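Local coordinates for protein phosphorylated carbohydrates phosphatase TM_1254 (PDB 3KBB) that removes phosphate from several phosphorylated sugars, among them erythrose 4-phosphate, fructose 6-phosphate and mannose 6-phosphate, with the help of a divalent metal ion, at residues K61-L64 / E65-K68; A22-R25 / V26-Y30; L202-P205 / E206-L209. All blocks are in the same frame, centred on the assembly; numbering follows the deposited sequence.

Interaction 1: residues K61-L64 / E65-K68; sequences KDSL and ENFK
Ser63 and Asn66 meet through a capping hydrogen bond: the backbone N of Asn66 donates to Ser63 OG over 2.9 Å, nearly straight at 165°. OG is placed for this by a chi1 of 78°, which sets it between the backbone N and the carbonyl carbon of its own residue and turns it over the first turn of the helix.

A second polar link joins side chain to side chain. Asn66 ND2 gives a hydrogen to Asp62 OD1 at 3.0 Å; the oxygen lies close to the amide plane of Asn66 and is met on its syn side, although the donor stands 28° out of the carboxylate plane. The two side chains cross at about a right angle. Asp62 OD1 also takes a weak bond from the backbone N of Ser63, while OD2 is held by Tyr30 OH, so both carboxylate oxygens are engaged.

Backbone bonds follow at once, from Phe67 N to Ser63 O and from Lys68 N to Leu64 O, the latter 2.8 Å long.

Apolar contact is slighter. Lys68 bends at chi3 and brings its CE to 3.8 Å from Leu64 CG, and Leu64 CD1 comes obliquely to the Phe67 ring, which also packs on Leu54 and Met55 of helix 47-57.

The Ser63 OG bond is a serine N-cap, opening helix 64-82, with the Asp62 carboxylate bonded to Asn66 in the first turn.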
ATOM      1  N   LYS A  61     -14.404  -4.963 -27.633  1.00 32.91           N
ATOM      2  CA  LYS A  61     -13.767  -5.682 -28.728  1.00 34.86           C
ATOM      3  C   LYS A  61     -12.454  -4.972 -29.010  1.00 35.26           C
ATOM      4  O   LYS A  61     -12.403  -3.992 -29.747  1.00 36.16           O
ATOM      5  CB  LYS A  61     -14.679  -5.733 -29.965  1.00 34.72           C
ATOM      6  CG  LYS A  61     -16.121  -6.222 -29.696  1.00 34.09           C
ATOM      7  CD  LYS A  61     -16.152  -7.665 -29.212  1.00 35.71           C
ATOM      8  CE  LYS A  61     -17.568  -8.127 -28.833  1.00 37.59           C
ATOM      9  NZ  LYS A  61     -17.509  -9.287 -27.864  1.00 38.00           N
ATOM     10  N   ASP A  62     -11.405  -5.438 -28.350  1.00 36.29           N
ATOM     11  CA  ASP A  62     -10.058  -4.919 -28.539  1.00 37.04           C
ATOM     12  C   ASP A  62      -9.152  -6.082 -28.154  1.00 37.93           C
ATOM     13  O   ASP A  62      -9.637  -7.097 -27.652  1.00 38.17           O
ATOM     14  CB  ASP A  62      -9.811  -3.705 -27.632  1.00 36.96           C
ATOM     15  CG  ASP A  62      -8.705  -2.772 -28.155  1.00 38.10           C
ATOM     16  OD1 ASP A  62      -8.030  -3.084 -29.177  1.00 38.89           O
ATOM     17  OD2 ASP A  62      -8.507  -1.701 -27.548  1.00 36.60           O
ATOM     18  N   SER A  63      -7.855  -5.961 -28.415  1.00 38.61           N
ATOM     19  CA  SER A  63      -6.909  -6.962 -27.937  1.00 39.41           C
ATOM     20  C   SER A  63      -6.697  -6.741 -26.440  1.00 39.52           C
ATOM     21  O   SER A  63      -6.842  -5.607 -25.946  1.00 39.55           O
ATOM     22  CB  SER A  63      -5.580  -6.826 -28.684  1.00 39.42           C
ATOM     23  OG  SER A  63      -4.823  -5.735 -28.172  1.00 39.18           O
ATOM     24  N   LEU A  64      -6.343  -7.803 -25.718  1.00 39.57           N
ATOM     25  CA  LEU A  64      -6.025  -7.654 -24.291  1.00 39.88           C
ATOM     26  C   LEU A  64      -4.856  -6.678 -24.067  1.00 40.31           C
ATOM     27  O   LEU A  64      -4.843  -5.913 -23.097  1.00 40.10           O
ATOM     28  CB  LEU A  64      -5.764  -9.016 -23.630  1.00 39.63           C
ATOM     29  CG  LEU A  64      -5.661  -9.072 -22.104  1.00 40.25           C
ATOM     30  CD1 LEU A  64      -6.856  -8.390 -21.414  1.00 40.50           C
ATOM     31  CD2 LEU A  64      -5.520 -10.515 -21.628  1.00 39.49           C
ATOM     32  N   GLU A  65      -3.889  -6.718 -24.978  1.00 40.29           N
ATOM     33  CA  GLU A  65      -2.716  -5.865 -24.924  1.00 40.48           C
ATOM     34  C   GLU A  65      -3.119  -4.394 -24.969  1.00 40.19           C
ATOM     35  O   GLU A  65      -2.648  -3.591 -24.157  1.00 40.16           O
ATOM     36  CB  GLU A  65      -1.760  -6.206 -26.080  1.00 40.35           C
ATOM     37  CG  GLU A  65      -0.729  -5.140 -26.363  1.00 40.89           C
ATOM     38  CD  GLU A  65       0.380  -5.591 -27.308  0.50 40.69           C
ATOM     39  OE1 GLU A  65       0.251  -6.662 -27.935  0.50 41.03           O
ATOM     40  OE2 GLU A  65       1.378  -4.851 -27.426  0.50 40.64           O
ATOM     41  N   ASN A  66      -3.985  -4.057 -25.922  1.00 39.95           N
ATOM     42  CA  ASN A  66      -4.509  -2.703 -26.057  1.00 40.08           C
ATOM     43  C   ASN A  66      -5.335  -2.289 -24.838  1.00 39.37           C
ATOM     44  O   ASN A  66      -5.216  -1.156 -24.351  1.00 39.62           O
ATOM     45  CB  ASN A  66      -5.337  -2.578 -27.333  1.00 40.73           C
ATOM     46  CG  ASN A  66      -4.481  -2.355 -28.579  1.00 43.10           C
ATOM     47  OD1 ASN A  66      -3.303  -1.974 -28.491  1.00 44.71           O
ATOM     48  ND2 ASN A  66      -5.080  -2.574 -29.751  1.00 43.96           N
ATOM     49  N   PHE A  67      -6.154  -3.215 -24.344  1.00 38.37           N
ATOM     50  CA  PHE A  67      -6.988  -2.962 -23.165  1.00 37.50           C
ATOM     51  C   PHE A  67      -6.130  -2.638 -21.947  1.00 37.75           C
ATOM     52  O   PHE A  67      -6.359  -1.629 -21.271  1.00 37.46           O
ATOM     53  CB  PHE A  67      -7.893  -4.156 -22.881  1.00 36.84           C
ATOM     54  CG  PHE A  67      -8.916  -3.899 -21.798  1.00 36.55           C
ATOM     55  CD1 PHE A  67     -10.051  -3.132 -22.065  1.00 35.14           C
ATOM     56  CD2 PHE A  67      -8.746  -4.426 -20.522  1.00 34.03           C
ATOM     57  CE1 PHE A  67     -10.999  -2.895 -21.068  1.00 33.72           C
ATOM     58  CE2 PHE A  67      -9.685  -4.198 -19.512  1.00 34.43           C
ATOM     59  CZ  PHE A  67     -10.817  -3.425 -19.782  1.00 33.06           C
ATOM     60  N   LYS A  68      -5.135  -3.494 -21.685  1.00 37.68           N
ATOM     61  CA  LYS A  68      -4.216  -3.323 -20.547  1.00 37.86           C
ATOM     62  C   LYS A  68      -3.500  -1.992 -20.602  1.00 37.36           C
ATOM     63  O   LYS A  68      -3.274  -1.364 -19.573  1.00 36.33           O
ATOM     64  CB  LYS A  68      -3.201  -4.465 -20.485  1.00 37.70           C
ATOM     65  CG  LYS A  68      -3.772  -5.746 -19.912  1.00 39.63           C
ATOM     66  CD  LYS A  68      -2.687  -6.804 -19.679  1.00 42.96           C
ATOM     67  CE  LYS A  68      -2.397  -7.595 -20.947  1.00 45.61           C
ATOM     68  NZ  LYS A  68      -1.478  -8.761 -20.721  1.00 45.18           N
TER

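Interaction 2: residues A22-R25 / V26-Y30; sequences AYRR and VAESY
The last two turns of helix 19-29 carry an i to i+4 salt bridge on their outer side, formed by Arg24 and Glu28. Arg24 NH1 donates to Glu28 OE1 over 2.8 Å, at an N-H...O angle of 152°. The two side chains run side by side in the same direction, yet their flat ends are strongly turned, with guanidinium and carboxylate planes 68° apart. Glu28 OE1 sits at the edge of the guanidinium, near its plane, and NH1 meets it from above the carboxylate plane. Arg24 reaches it by a bend at chi3 (63°) that turns the guanidinium along the helix toward Glu28, while the Glu28 chain stays extended beyond CG. NE of Arg24 is bridged to Glu21, one turn earlier, so the arginine stands between two acids on the same helix.

The helix belongs to the helical cap of a HAD phosphatase, and its buried residues pack against helices 47-57 and 64-82: Val26 leans on Phe67 and Glu74, and Tyr23 on Leu51 and Leu54. Arg25 points its extended chain to Glu21 and Glu81, tying the helix to 64-82 by charge.

Ordinary helical bonds link the two segments, for example Ala27 N to Tyr23 O at 3.0 Å and Glu28 N to Arg24 O at 2.9 Å. Near the C-terminal end, Ser29 OG, which also bonds with Arg70, donates to Val26 O at 2.6 Å, in the carbonyl plane and on a lone pair. A water donates to Arg25 O at 2.7 Å and more weakly to Glu28 OE2. Beyond the turn, Val26 CG1 lies in plane at the edge of the Tyr30 ring.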
ATOM      1  N   ALA A  22     -10.847   4.813 -12.225  1.00 28.83           N
ATOM      2  CA  ALA A  22      -9.920   4.381 -13.281  1.00 27.46           C
ATOM      3  C   ALA A  22     -10.611   3.399 -14.250  1.00 27.02           C
ATOM      4  O   ALA A  22     -10.538   3.576 -15.481  1.00 27.08           O
ATOM      5  CB  ALA A  22      -8.680   3.711 -12.660  1.00 28.07           C
ATOM      6  N   TYR A  23     -11.289   2.404 -13.695  1.00 26.74           N
ATOM      7  CA  TYR A  23     -11.948   1.384 -14.529  1.00 26.45           C
ATOM      8  C   TYR A  23     -13.197   1.953 -15.223  1.00 25.60           C
ATOM      9  O   TYR A  23     -13.508   1.584 -16.362  1.00 24.57           O
ATOM     10  CB  TYR A  23     -12.300   0.142 -13.732  1.00 26.88           C
ATOM     11  CG  TYR A  23     -11.117  -0.690 -13.261  1.00 26.81           C
ATOM     12  CD1 TYR A  23      -9.803  -0.366 -13.621  1.00 27.73           C
ATOM     13  CD2 TYR A  23     -11.332  -1.833 -12.507  1.00 27.22           C
ATOM     14  CE1 TYR A  23      -8.708  -1.152 -13.174  1.00 29.62           C
ATOM     15  CE2 TYR A  23     -10.272  -2.621 -12.085  1.00 29.76           C
ATOM     16  CZ  TYR A  23      -8.972  -2.279 -12.421  1.00 28.01           C
ATOM     17  OH  TYR A  23      -7.968  -3.091 -11.956  1.00 29.34           O
ATOM     18  N   ARG A  24     -13.874   2.872 -14.544  1.00 25.03           N
ATOM     19  CA  ARG A  24     -15.017   3.597 -15.142  1.00 24.85           C
ATOM     20  C   ARG A  24     -14.573   4.400 -16.368  1.00 24.93           C
ATOM     21  O   ARG A  24     -15.254   4.373 -17.413  1.00 24.53           O
ATOM     22  CB  ARG A  24     -15.706   4.482 -14.088  1.00 24.00           C
ATOM     23  CG  ARG A  24     -17.113   5.002 -14.513  1.00 23.39           C
ATOM     24  CD  ARG A  24     -17.521   6.275 -13.753  1.00 23.44           C
ATOM     25  NE  ARG A  24     -16.620   7.371 -14.058  1.00 21.71           N
ATOM     26  CZ  ARG A  24     -16.679   8.119 -15.155  1.00 22.99           C
ATOM     27  NH1 ARG A  24     -17.667   7.933 -16.051  1.00 19.61           N
ATOM     28  NH2 ARG A  24     -15.788   9.084 -15.333  1.00 24.18           N
ATOM     29  N   ARG A  25     -13.448   5.103 -16.267  1.00 23.90           N
ATOM     30  CA  ARG A  25     -12.874   5.814 -17.407  1.00 24.89           C
ATOM     31  C   ARG A  25     -12.460   4.911 -18.572  1.00 24.78           C
ATOM     32  O   ARG A  25     -12.630   5.281 -19.747  1.00 25.03           O
ATOM     33  CB  ARG A  25     -11.666   6.638 -16.976  1.00 25.11           C
ATOM     34  CG  ARG A  25     -12.049   7.871 -16.185  1.00 27.04           C
ATOM     35  CD  ARG A  25     -10.810   8.731 -15.884  1.00 32.87           C
ATOM     36  NE  ARG A  25     -11.063   9.771 -14.881  1.00 36.33           N
ATOM     37  CZ  ARG A  25     -10.276  10.829 -14.710  1.00 41.17           C
ATOM     38  NH1 ARG A  25      -9.186  10.985 -15.472  1.00 41.86           N
ATOM     39  NH2 ARG A  25     -10.565  11.729 -13.774  1.00 43.62           N
ATOM     40  N   VAL A  26     -11.892   3.750 -18.250  1.00 25.31           N
ATOM     41  CA  VAL A  26     -11.555   2.778 -19.283  1.00 25.37           C
ATOM     42  C   VAL A  26     -12.820   2.402 -20.048  1.00 24.64           C
ATOM     43  O   VAL A  26     -12.851   2.526 -21.284  1.00 25.69           O
ATOM     44  CB  VAL A  26     -10.933   1.510 -18.699  1.00 26.25           C
ATOM     45  CG1 VAL A  26     -10.734   0.449 -19.806  1.00 27.24           C
ATOM     46  CG2 VAL A  26      -9.634   1.858 -18.036  1.00 26.48           C
ATOM     47  N   ALA A  27     -13.858   1.996 -19.314  1.00 24.53           N
ATOM     48  CA  ALA A  27     -15.119   1.568 -19.928  1.00 23.08           C
ATOM     49  C   ALA A  27     -15.660   2.714 -20.778  1.00 23.26           C
ATOM     50  O   ALA A  27     -16.088   2.509 -21.937  1.00 23.09           O
ATOM     51  CB  ALA A  27     -16.096   1.190 -18.862  1.00 24.06           C
ATOM     52  N   GLU A  28     -15.651   3.921 -20.201  1.00 21.55           N
ATOM     53  CA  GLU A  28     -16.155   5.108 -20.889  1.00 22.13           C
ATOM     54  C   GLU A  28     -15.383   5.384 -22.189  1.00 22.05           C
ATOM     55  O   GLU A  28     -15.968   5.812 -23.196  1.00 23.99           O
ATOM     56  CB  GLU A  28     -16.094   6.313 -19.930  1.00 21.45           C
ATOM     57  CG  GLU A  28     -16.418   7.628 -20.554  1.00 21.37           C
ATOM     58  CD  GLU A  28     -16.410   8.758 -19.557  1.00 22.72           C
ATOM     59  OE1 GLU A  28     -17.333   8.814 -18.707  1.00 23.49           O
ATOM     60  OE2 GLU A  28     -15.501   9.571 -19.627  1.00 21.64           O
ATOM     61  N   SER A  29     -14.080   5.119 -22.186  1.00 23.10           N
ATOM     62  CA  SER A  29     -13.268   5.344 -23.385  1.00 24.11           C
ATOM     63  C   SER A  29     -13.683   4.405 -24.537  1.00 24.34           C
ATOM     64  O   SER A  29     -13.413   4.713 -25.701  1.00 26.12           O
ATOM     65  CB  SER A  29     -11.740   5.232 -23.090  1.00 24.08           C
ATOM     66  OG  SER A  29     -11.327   3.886 -22.958  1.00 25.29           O
ATOM     67  N   TYR A  30     -14.289   3.271 -24.198  1.00 25.01           N
ATOM     68  CA  TYR A  30     -14.838   2.324 -25.181  1.00 24.91           C
ATOM     69  C   TYR A  30     -16.355   2.475 -25.433  1.00 24.83           C
ATOM     70  O   TYR A  30     -17.015   1.566 -26.037  1.00 24.56           O
ATOM     71  CB  TYR A  30     -14.598   0.906 -24.712  1.00 25.46           C
ATOM     72  CG  TYR A  30     -13.169   0.428 -24.799  1.00 26.91           C
ATOM     73  CD1 TYR A  30     -12.602   0.081 -26.036  1.00 28.04           C
ATOM     74  CD2 TYR A  30     -12.409   0.268 -23.649  1.00 27.48           C
ATOM     75  CE1 TYR A  30     -11.276  -0.393 -26.116  1.00 30.08           C
ATOM     76  CE2 TYR A  30     -11.097  -0.235 -23.718  1.00 28.85           C
ATOM     77  CZ  TYR A  30     -10.540  -0.547 -24.951  1.00 28.69           C
ATOM     78  OH  TYR A  30      -9.235  -1.022 -24.986  1.00 27.91           O
TER
HETATM   79  O   HOH W   1     -12.603   7.850 -20.525  1.00 34.56           O

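Interaction 3: residues L202-P205 / E206-L209; sequences LVKP and EEIL. With GOL (glycerol), chain H.
Lys204 and Glu207 cross obliquely at the turn between strand 201-203, an outermost strand of the parallel HAD core sheet, and helix 208-215, and the glutamate works with both its oxygens. Glu207 OE1 turns back to the start of the turn and accepts from Lys204 N at 3.1 Å; the bond is nearly straight at 170°, but the donor stands well above the carboxylate plane. Glu207 OE2 takes the other end of the same residue, forming a salt bridge with Lys204 NZ at 2.9 Å. The lysine manages this because it bends at both chi3 (-88°) and chi4 (-77°), bringing its ammonium alongside OE2. Backbone and side chain of one residue are thus gripped by one carboxylate, and Glu207 N closes the turn by donating to Lys204 O over 2.8 Å. Replacing Glu207 by an alanine would probably leave Lys204 N without this acceptor and the ammonium without its counter-charge, setting the lysine end free to swing.

Val203 and Ile208 cross at about a right angle, Val203 CG2 touching Ile208 CG1 at 4.2 Å; both lean on Val184 of the adjoining strand. The Glu206 carboxylate runs beside the proline ring, its OE2 3.4 Å from Pro205 CD. Ile208 N bonds to Pro205 O, which also accepts from a water that Leu209 N donates to.

A glycerol, probably from the crystallisation liquor, settles at the charged side: Lys204 NZ donates to its O2 and O3, and O3 in turn donates to Glu207 OE1 at 2.9 Å.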
ATOM      1  N   LEU A 202      -5.131  -1.492  16.489  1.00 17.05           N
ATOM      2  CA  LEU A 202      -5.593  -0.852  15.252  1.00 18.60           C
ATOM      3  C   LEU A 202      -5.505   0.674  15.355  1.00 20.13           C
ATOM      4  O   LEU A 202      -5.812   1.273  16.425  1.00 20.77           O
ATOM      5  CB  LEU A 202      -7.030  -1.258  14.950  1.00 18.28           C
ATOM      6  CG  LEU A 202      -7.343  -2.765  14.856  1.00 20.56           C
ATOM      7  CD1 LEU A 202      -8.808  -2.969  14.565  1.00 20.64           C
ATOM      8  CD2 LEU A 202      -6.475  -3.388  13.721  1.00 19.89           C
ATOM      9  N   VAL A 203      -5.103   1.317  14.260  1.00 19.01           N
ATOM     10  CA  VAL A 203      -5.062   2.769  14.208  1.00 20.38           C
ATOM     11  C   VAL A 203      -5.490   3.308  12.856  1.00 20.85           C
ATOM     12  O   VAL A 203      -5.225   2.673  11.844  1.00 21.68           O
ATOM     13  CB  VAL A 203      -3.652   3.307  14.489  1.00 21.18           C
ATOM     14  CG1 VAL A 203      -3.342   3.129  15.945  1.00 22.71           C
ATOM     15  CG2 VAL A 203      -2.622   2.614  13.541  1.00 19.54           C
ATOM     16  N   LYS A 204      -6.125   4.482  12.839  1.00 21.89           N
ATOM     17  CA  LYS A 204      -6.348   5.222  11.572  1.00 23.63           C
ATOM     18  C   LYS A 204      -5.051   5.973  11.223  1.00 22.74           C
ATOM     19  O   LYS A 204      -4.221   6.216  12.090  1.00 22.48           O
ATOM     20  CB  LYS A 204      -7.521   6.214  11.724  1.00 24.39           C
ATOM     21  CG  LYS A 204      -8.859   5.535  12.060  1.00 27.69           C
ATOM     22  CD  LYS A 204     -10.026   6.515  12.089  0.50 26.37           C
ATOM     23  CE  LYS A 204     -10.199   7.153  13.465  0.50 31.21           C
ATOM     24  NZ  LYS A 204     -10.852   6.256  14.492  0.50 31.21           N
ATOM     25  N   PRO A 205      -4.838   6.300   9.946  1.00 23.87           N
ATOM     26  CA  PRO A 205      -3.624   7.018   9.559  1.00 24.37           C
ATOM     27  C   PRO A 205      -3.385   8.254  10.422  1.00 24.70           C
ATOM     28  O   PRO A 205      -2.257   8.488  10.851  1.00 24.84           O
ATOM     29  CB  PRO A 205      -3.938   7.437   8.121  1.00 24.38           C
ATOM     30  CG  PRO A 205      -4.730   6.261   7.632  1.00 24.75           C
ATOM     31  CD  PRO A 205      -5.655   5.952   8.768  1.00 23.61           C
ATOM     32  N   GLU A 206      -4.452   9.006  10.698  1.00 26.10           N
ATOM     33  CA  GLU A 206      -4.389  10.200  11.565  1.00 27.12           C
ATOM     34  C   GLU A 206      -3.933   9.908  12.971  1.00 26.69           C
ATOM     35  O   GLU A 206      -3.541  10.824  13.665  1.00 28.32           O
ATOM     36  CB  GLU A 206      -5.772  10.870  11.735  1.00 28.42           C
ATOM     37  CG  GLU A 206      -6.574  11.002  10.498  1.00 32.51           C
ATOM     38  CD  GLU A 206      -7.423   9.778  10.271  1.00 33.34           C
ATOM     39  OE1 GLU A 206      -8.467   9.636  10.954  1.00 38.01           O
ATOM     40  OE2 GLU A 206      -7.058   8.974   9.399  1.00 30.78           O
ATOM     41  N   GLU A 207      -4.042   8.655  13.419  1.00 26.36           N
ATOM     42  CA  GLU A 207      -3.674   8.310  14.802  1.00 26.73           C
ATOM     43  C   GLU A 207      -2.224   7.844  14.933  1.00 24.98           C
ATOM     44  O   GLU A 207      -1.734   7.596  16.033  1.00 24.48           O
ATOM     45  CB  GLU A 207      -4.626   7.241  15.369  1.00 27.05           C
ATOM     46  CG  GLU A 207      -6.053   7.782  15.657  1.00 29.09           C
ATOM     47  CD  GLU A 207      -7.157   6.712  15.655  1.00 31.32           C
ATOM     48  OE1 GLU A 207      -6.869   5.482  15.630  1.00 31.31           O
ATOM     49  OE2 GLU A 207      -8.353   7.130  15.665  1.00 36.20           O
ATOM     50  N   ILE A 208      -1.538   7.713  13.802  1.00 23.70           N
ATOM     51  CA  ILE A 208      -0.179   7.139  13.817  1.00 22.36           C
ATOM     52  C   ILE A 208       0.778   8.067  14.588  1.00 21.78           C
ATOM     53  O   ILE A 208       1.607   7.608  15.372  1.00 22.53           O
ATOM     54  CB  ILE A 208       0.308   6.895  12.386  1.00 21.42           C
ATOM     55  CG1 ILE A 208      -0.494   5.720  11.756  1.00 21.42           C
ATOM     56  CG2 ILE A 208       1.831   6.620  12.366  1.00 20.10           C
ATOM     57  CD1 ILE A 208      -0.201   5.479  10.256  1.00 20.91           C
ATOM     58  N   LEU A 209       0.634   9.366  14.375  1.00 22.26           N
ATOM     59  CA  LEU A 209       1.496  10.326  15.073  1.00 22.95           C
ATOM     60  C   LEU A 209       1.475  10.147  16.595  1.00 23.49           C
ATOM     61  O   LEU A 209       2.508  10.037  17.217  1.00 22.83           O
ATOM     62  CB  LEU A 209       1.132  11.755  14.663  1.00 22.62           C
ATOM     63  CG  LEU A 209       1.893  12.853  15.434  1.00 22.66           C
ATOM     64  CD1 LEU A 209       3.406  12.799  15.276  1.00 23.36           C
ATOM     65  CD2 LEU A 209       1.376  14.159  14.956  1.00 23.79           C
TER
HETATM   66  C1  GOL H 221     -10.969   0.777  15.095  1.00 48.24           C
HETATM   67  O1  GOL H 221     -11.994   0.439  14.184  1.00 44.59           O
HETATM   68  C2  GOL H 221     -10.239   2.008  14.573  1.00 47.69           C
HETATM   69  O2  GOL H 221     -11.145   3.067  14.331  1.00 46.84           O
HETATM   70  C3  GOL H 221      -9.159   2.416  15.568  1.00 48.37           C
HETATM   71  O3  GOL H 221      -9.181   3.814  15.787  1.00 49.67           O
HETATM   72  O   HOH W   2      -7.460   3.413  18.049  1.00 33.95           O
HETATM   73  O   HOH W   3      -0.578  10.384  12.058  1.00 27.03           O

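Followed from the N terminus, the chain reaches interaction 2 first, running along the turns of helix 19-29, then interaction 1, which starts helix 64-82, and interaction 3 last, which makes the turn from strand to helix. Each spans one unbroken run of residues and closes no long loop; the three stand in series, none nested or crossing. Interactions 1 and 2 touch, their centres about 13 Å apart, joining the C-terminal end of helix 19-29 to the loop leading into helix 64-82. Interaction 3 lies in the core domain, where the edge strand passes into the last helix, its centre about 41 Å from that of interaction 1 and 34 Å from that of interaction 2.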